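Thiamine-binding periplasmic protein (Escherichia coli, PDB 2QRY) binds thiamine, thiamine phosphate and thiamine diphosphate with high affinity in the periplasm and serves the ThiBPQ ABC transporter in thiamine import. Local coordinates at residues Y125-F130 / H243-E248. Sequence-based numbering, arbitrary orientation.
With TPS (thiamin phosphate), chain E.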
ATOM      1  N   TYR A 125      -3.826  -1.409   7.215  1.00 18.52           N
ATOM      2  CA  TYR A 125      -4.344  -2.236   6.132  1.00 19.60           C
ATOM      3  C   TYR A 125      -5.433  -1.507   5.358  1.00 18.59           C
ATOM      4  O   TYR A 125      -5.976  -0.510   5.824  1.00 20.44           O
ATOM      5  CB  TYR A 125      -4.876  -3.570   6.679  1.00 18.75           C
ATOM      6  CG  TYR A 125      -6.159  -3.469   7.482  1.00 22.08           C
ATOM      7  CD1 TYR A 125      -7.402  -3.642   6.872  1.00 21.55           C
ATOM      8  CD2 TYR A 125      -6.129  -3.200   8.852  1.00 22.36           C
ATOM      9  CE1 TYR A 125      -8.584  -3.553   7.601  1.00 24.84           C
ATOM     10  CE2 TYR A 125      -7.309  -3.106   9.595  1.00 24.68           C
ATOM     11  CZ  TYR A 125      -8.532  -3.286   8.962  1.00 26.37           C
ATOM     12  OH  TYR A 125      -9.702  -3.212   9.687  1.00 28.99           O
ATOM     13  N   GLY A 126      -5.733  -2.005   4.167  1.00 17.51           N
ATOM     14  CA  GLY A 126      -6.751  -1.378   3.352  1.00 18.31           C
ATOM     15  C   GLY A 126      -7.151  -2.245   2.180  1.00 19.28           C
ATOM     16  O   GLY A 126      -6.745  -3.407   2.081  1.00 20.34           O
ATOM     17  N   TYR A 127      -7.946  -1.675   1.284  1.00 19.49           N
ATOM     18  CA  TYR A 127      -8.412  -2.401   0.121  1.00 20.01           C
ATOM     19  C   TYR A 127      -8.244  -1.556  -1.131  1.00 19.81           C
ATOM     20  O   TYR A 127      -8.712  -0.420  -1.193  1.00 18.54           O
ATOM     21  CB  TYR A 127      -9.878  -2.772   0.310  1.00 22.70           C
ATOM     22  CG  TYR A 127     -10.122  -3.547   1.584  1.00 27.04           C
ATOM     23  CD1 TYR A 127      -9.920  -4.928   1.631  1.00 28.28           C
ATOM     24  CD2 TYR A 127     -10.521  -2.897   2.755  1.00 26.55           C
ATOM     25  CE1 TYR A 127     -10.112  -5.648   2.816  1.00 30.02           C
ATOM     26  CE2 TYR A 127     -10.712  -3.603   3.941  1.00 30.57           C
ATOM     27  CZ  TYR A 127     -10.506  -4.979   3.962  1.00 30.66           C
ATOM     28  OH  TYR A 127     -10.697  -5.686   5.126  1.00 35.04           O
ATOM     29  N   PHE A 128      -7.561  -2.115  -2.125  1.00 17.70           N
ATOM     30  CA  PHE A 128      -7.352  -1.408  -3.374  1.00 17.05           C
ATOM     31  C   PHE A 128      -8.693  -1.241  -4.075  1.00 16.48           C
ATOM     32  O   PHE A 128      -9.532  -2.145  -4.070  1.00 14.99           O
ATOM     33  CB  PHE A 128      -6.393  -2.180  -4.285  1.00 14.51           C
ATOM     34  CG  PHE A 128      -5.058  -2.456  -3.662  1.00 13.85           C
ATOM     35  CD1 PHE A 128      -4.226  -1.409  -3.272  1.00 13.13           C
ATOM     36  CD2 PHE A 128      -4.634  -3.766  -3.462  1.00 11.06           C
ATOM     37  CE1 PHE A 128      -2.993  -1.665  -2.691  1.00 11.19           C
ATOM     38  CE2 PHE A 128      -3.399  -4.033  -2.882  1.00 11.95           C
ATOM     39  CZ  PHE A 128      -2.577  -2.982  -2.494  1.00 12.46           C
ATOM     40  N   ALA A 129      -8.884  -0.077  -4.678  1.00 15.54           N
ATOM     41  CA  ALA A 129     -10.116   0.207  -5.385  1.00 16.26           C
ATOM     42  C   ALA A 129      -9.911   1.375  -6.340  1.00 16.58           C
ATOM     43  O   ALA A 129      -9.005   2.189  -6.155  1.00 14.42           O
ATOM     44  CB  ALA A 129     -11.214   0.538  -4.386  1.00 15.70           C
ATOM     45  N   PHE A 130     -10.752   1.451  -7.366  1.00 16.82           N
ATOM     46  CA  PHE A 130     -10.663   2.546  -8.306  1.00 17.60           C
ATOM     47  C   PHE A 130     -11.484   3.716  -7.802  1.00 17.32           C
ATOM     48  O   PHE A 130     -12.664   3.571  -7.484  1.00 18.54           O
ATOM     49  CB  PHE A 130     -11.154   2.121  -9.688  1.00 18.91           C
ATOM     50  CG  PHE A 130     -10.182   1.262 -10.434  1.00 16.70           C
ATOM     51  CD1 PHE A 130     -10.216  -0.120 -10.313  1.00 18.37           C
ATOM     52  CD2 PHE A 130      -9.231   1.836 -11.262  1.00 17.13           C
ATOM     53  CE1 PHE A 130      -9.312  -0.921 -11.012  1.00 17.54           C
ATOM     54  CE2 PHE A 130      -8.322   1.040 -11.966  1.00 16.42           C
ATOM     55  CZ  PHE A 130      -8.368  -0.341 -11.835  1.00 16.35           C
ATOM     56  N   HIS A 243     -12.654  -7.138  -3.178  1.00 20.93           N
ATOM     57  CA  HIS A 243     -11.404  -6.390  -3.276  1.00 20.64           C
ATOM     58  C   HIS A 243     -10.193  -7.066  -2.635  1.00 21.33           C
ATOM     59  O   HIS A 243     -10.322  -7.832  -1.671  1.00 20.69           O
ATOM     60  CB  HIS A 243     -11.609  -5.000  -2.680  1.00 20.42           C
ATOM     61  CG  HIS A 243     -12.631  -4.189  -3.415  1.00 22.05           C
ATOM     62  ND1 HIS A 243     -12.323  -3.008  -4.057  1.00 21.23           N
ATOM     63  CD2 HIS A 243     -13.941  -4.423  -3.666  1.00 20.66           C
ATOM     64  CE1 HIS A 243     -13.399  -2.553  -4.676  1.00 20.23           C
ATOM     65  NE2 HIS A 243     -14.393  -3.393  -4.456  1.00 21.02           N
ATOM     66  N   TYR A 244      -9.017  -6.772  -3.184  1.00 20.40           N
ATOM     67  CA  TYR A 244      -7.771  -7.349  -2.701  1.00 21.01           C
ATOM     68  C   TYR A 244      -7.282  -6.631  -1.454  1.00 20.81           C
ATOM     69  O   TYR A 244      -7.268  -5.404  -1.394  1.00 19.99           O
ATOM     70  CB  TYR A 244      -6.702  -7.298  -3.799  1.00 20.77           C
ATOM     71  CG  TYR A 244      -5.575  -8.280  -3.576  1.00 20.03           C
ATOM     72  CD1 TYR A 244      -4.626  -8.069  -2.571  1.00 20.86           C
ATOM     73  CD2 TYR A 244      -5.469  -9.440  -4.351  1.00 19.35           C
ATOM     74  CE1 TYR A 244      -3.595  -8.992  -2.341  1.00 19.85           C
ATOM     75  CE2 TYR A 244      -4.445 -10.365  -4.133  1.00 18.06           C
ATOM     76  CZ  TYR A 244      -3.513 -10.134  -3.126  1.00 19.20           C
ATOM     77  OH  TYR A 244      -2.495 -11.034  -2.907  1.00 20.63           O
ATOM     78  N   LEU A 245      -6.873  -7.414  -0.462  1.00 20.64           N
ATOM     79  CA  LEU A 245      -6.414  -6.872   0.808  1.00 20.91           C
ATOM     80  C   LEU A 245      -4.932  -6.581   0.877  1.00 22.02           C
ATOM     81  O   LEU A 245      -4.104  -7.376   0.420  1.00 22.40           O
ATOM     82  CB  LEU A 245      -6.769  -7.835   1.945  1.00 21.27           C
ATOM     83  CG  LEU A 245      -6.121  -7.574   3.311  1.00 22.60           C
ATOM     84  CD1 LEU A 245      -6.695  -6.317   3.951  1.00 21.96           C
ATOM     85  CD2 LEU A 245      -6.374  -8.778   4.214  1.00 24.80           C
ATOM     86  N   GLN A 246      -4.601  -5.434   1.462  1.00 22.07           N
ATOM     87  CA  GLN A 246      -3.213  -5.059   1.651  1.00 21.01           C
ATOM     88  C   GLN A 246      -2.958  -4.798   3.129  1.00 21.91           C
ATOM     89  O   GLN A 246      -3.720  -4.092   3.793  1.00 22.24           O
ATOM     90  CB  GLN A 246      -2.829  -3.794   0.870  1.00 20.18           C
ATOM     91  CG  GLN A 246      -1.361  -3.419   1.092  1.00 20.26           C
ATOM     92  CD  GLN A 246      -0.976  -2.053   0.547  1.00 23.50           C
ATOM     93  OE1 GLN A 246      -1.555  -1.030   0.923  1.00 23.95           O
ATOM     94  NE2 GLN A 246       0.017  -2.030  -0.335  1.00 21.09           N
ATOM     95  N   VAL A 247      -1.883  -5.385   3.637  1.00 21.99           N
ATOM     96  CA  VAL A 247      -1.474  -5.179   5.009  1.00 22.68           C
ATOM     97  C   VAL A 247      -0.043  -4.702   4.866  1.00 23.44           C
ATOM     98  O   VAL A 247       0.830  -5.469   4.473  1.00 24.66           O
ATOM     99  CB  VAL A 247      -1.484  -6.486   5.835  1.00 23.28           C
ATOM    100  CG1 VAL A 247      -0.959  -6.210   7.229  1.00 20.43           C
ATOM    101  CG2 VAL A 247      -2.894  -7.062   5.901  1.00 21.67           C
ATOM    102  N   GLU A 248       0.197  -3.430   5.155  1.00 23.97           N
ATOM    103  CA  GLU A 248       1.548  -2.894   5.045  1.00 23.78           C
ATOM    104  C   GLU A 248       2.338  -3.330   6.263  1.00 22.80           C
ATOM    105  O   GLU A 248       1.787  -3.458   7.352  1.00 22.84           O
ATOM    106  CB  GLU A 248       1.515  -1.368   4.955  1.00 22.40           C
ATOM    107  CG  GLU A 248       0.628  -0.848   3.848  1.00 20.93           C
ATOM    108  CD  GLU A 248       0.902   0.602   3.529  1.00 21.19           C
ATOM    109  OE1 GLU A 248       1.744   0.867   2.637  1.00 22.18           O
ATOM    110  OE2 GLU A 248       0.288   1.475   4.183  1.00 21.13           O
TER
HETATM  111  CM2 TPS E 400      -5.846  10.151  -0.483  1.00 16.66           C
HETATM  112  N3  TPS E 400      -1.657   5.138   0.240  1.00 21.75           N
HETATM  113  C2  TPS E 400      -1.435   5.881  -0.827  1.00 22.35           C
HETATM  114  S1  TPS E 400      -0.113   5.106  -1.615  1.00 22.37           S
HETATM  115  C5  TPS E 400       0.105   3.777  -0.468  1.00 21.14           C
HETATM  116  C4  TPS E 400      -0.878   4.041   0.461  1.00 21.84           C
HETATM  117  CM4 TPS E 400      -1.073   3.130   1.668  1.00 22.85           C
HETATM  118  C6  TPS E 400       1.139   2.704  -0.614  1.00 23.99           C
HETATM  119  C7  TPS E 400       1.894   3.197  -1.848  1.00 25.37           C
HETATM  120  O7  TPS E 400       2.939   2.333  -2.278  1.00 31.10           O
HETATM  121  N1A TPS E 400      -5.495   7.725  -0.271  1.00 18.69           N
HETATM  122  C2A TPS E 400      -5.034   8.957  -0.037  1.00 18.59           C
HETATM  123  N3A TPS E 400      -3.870   9.148   0.580  1.00 15.76           N
HETATM  124  C4A TPS E 400      -3.113   8.108   0.992  1.00 17.52           C
HETATM  125  N4A TPS E 400      -1.905   8.337   1.627  1.00 17.56           N
HETATM  126  C5A TPS E 400      -3.574   6.774   0.759  1.00 19.40           C
HETATM  127  C6A TPS E 400      -4.809   6.635   0.104  1.00 19.13           C
HETATM  128  C7A TPS E 400      -2.779   5.516   1.187  1.00 19.07           C
HETATM  129  P1  TPS E 400       3.606   3.035  -3.572  1.00 24.68           P
HETATM  130  O1  TPS E 400       2.505   3.322  -4.630  1.00 27.25           O
HETATM  131  O2  TPS E 400       4.774   2.149  -4.170  1.00 31.77           O
HETATM  132  O3  TPS E 400       4.209   4.386  -3.130  1.00 24.66           O
HETATM  133  O   HOH W   1      -8.938  -4.430  -4.893  1.00 25.47           O
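Antiparallel strands 125-130 and 243-248 pair beside the thiamin phosphate pocket of this periplasmic binding protein, both belonging to longer strands that run near the centre of the chain. Gly126 and Gln246 form the hydrogen-bonded pair: Gly126 N donates to Gln246 O at 2.9 Å, in the carbonyl plane, and Gln246 N returns a nearly straight bond (169°) to Gly126 O. Tyr125 with Val247 and Tyr127 with Leu245 are the flanking non-hydrogen-bonded pairs. Toward Phe128 and Tyr244 the pairing loosens. The bond from Phe128 N to Tyr244 O is weak at 3.4 Å, and a water lies between Phe128 O and Tyr244 N, though its very short approach to Phe128 O makes the bridge doubtful. The Phe128 carbonyl also accepts a bond from His243 ND1 at 2.9 Å, lying almost in the imidazole plane; with His243 NE2 bonded to Phe239 N, both ring nitrogens are engaged and the ring's rotation is fixed.

On one face, Leu245 CD1 touches both tyrosine rings, 3.7 Å from Tyr127 CE1 and 4.0 Å from Tyr125 CD1. On the other, Gln246, with CG anti to its own N (chi1 180°) and an extended chain, crosses the Phe128 ring at about a right angle, with Gln246 CB 3.5 Å from Phe128 CZ and the amide plane turned 67° from the ring. The amide is held by Tyr218 OH at OE1 and Asp86 OD2 at NE2, which links this pair to thiamine-binding Tyr218. Two residues further along, Glu248 OE2 lies 3.3 Å from CM4 of thiamin phosphate, while Glu248 OE1 bonds Tyr30 OH.

Helix 165-178 packs against Phe128, Tyr244 and Gln246, and strand 305-306 touches Tyr127 and Leu245. Strand 121-133 also pairs with strand 214-218, and strand 243-252 with strand 81-86, so the contact joins these parts of the sheet, consistent with the strands linking the two lobes in such binding proteins.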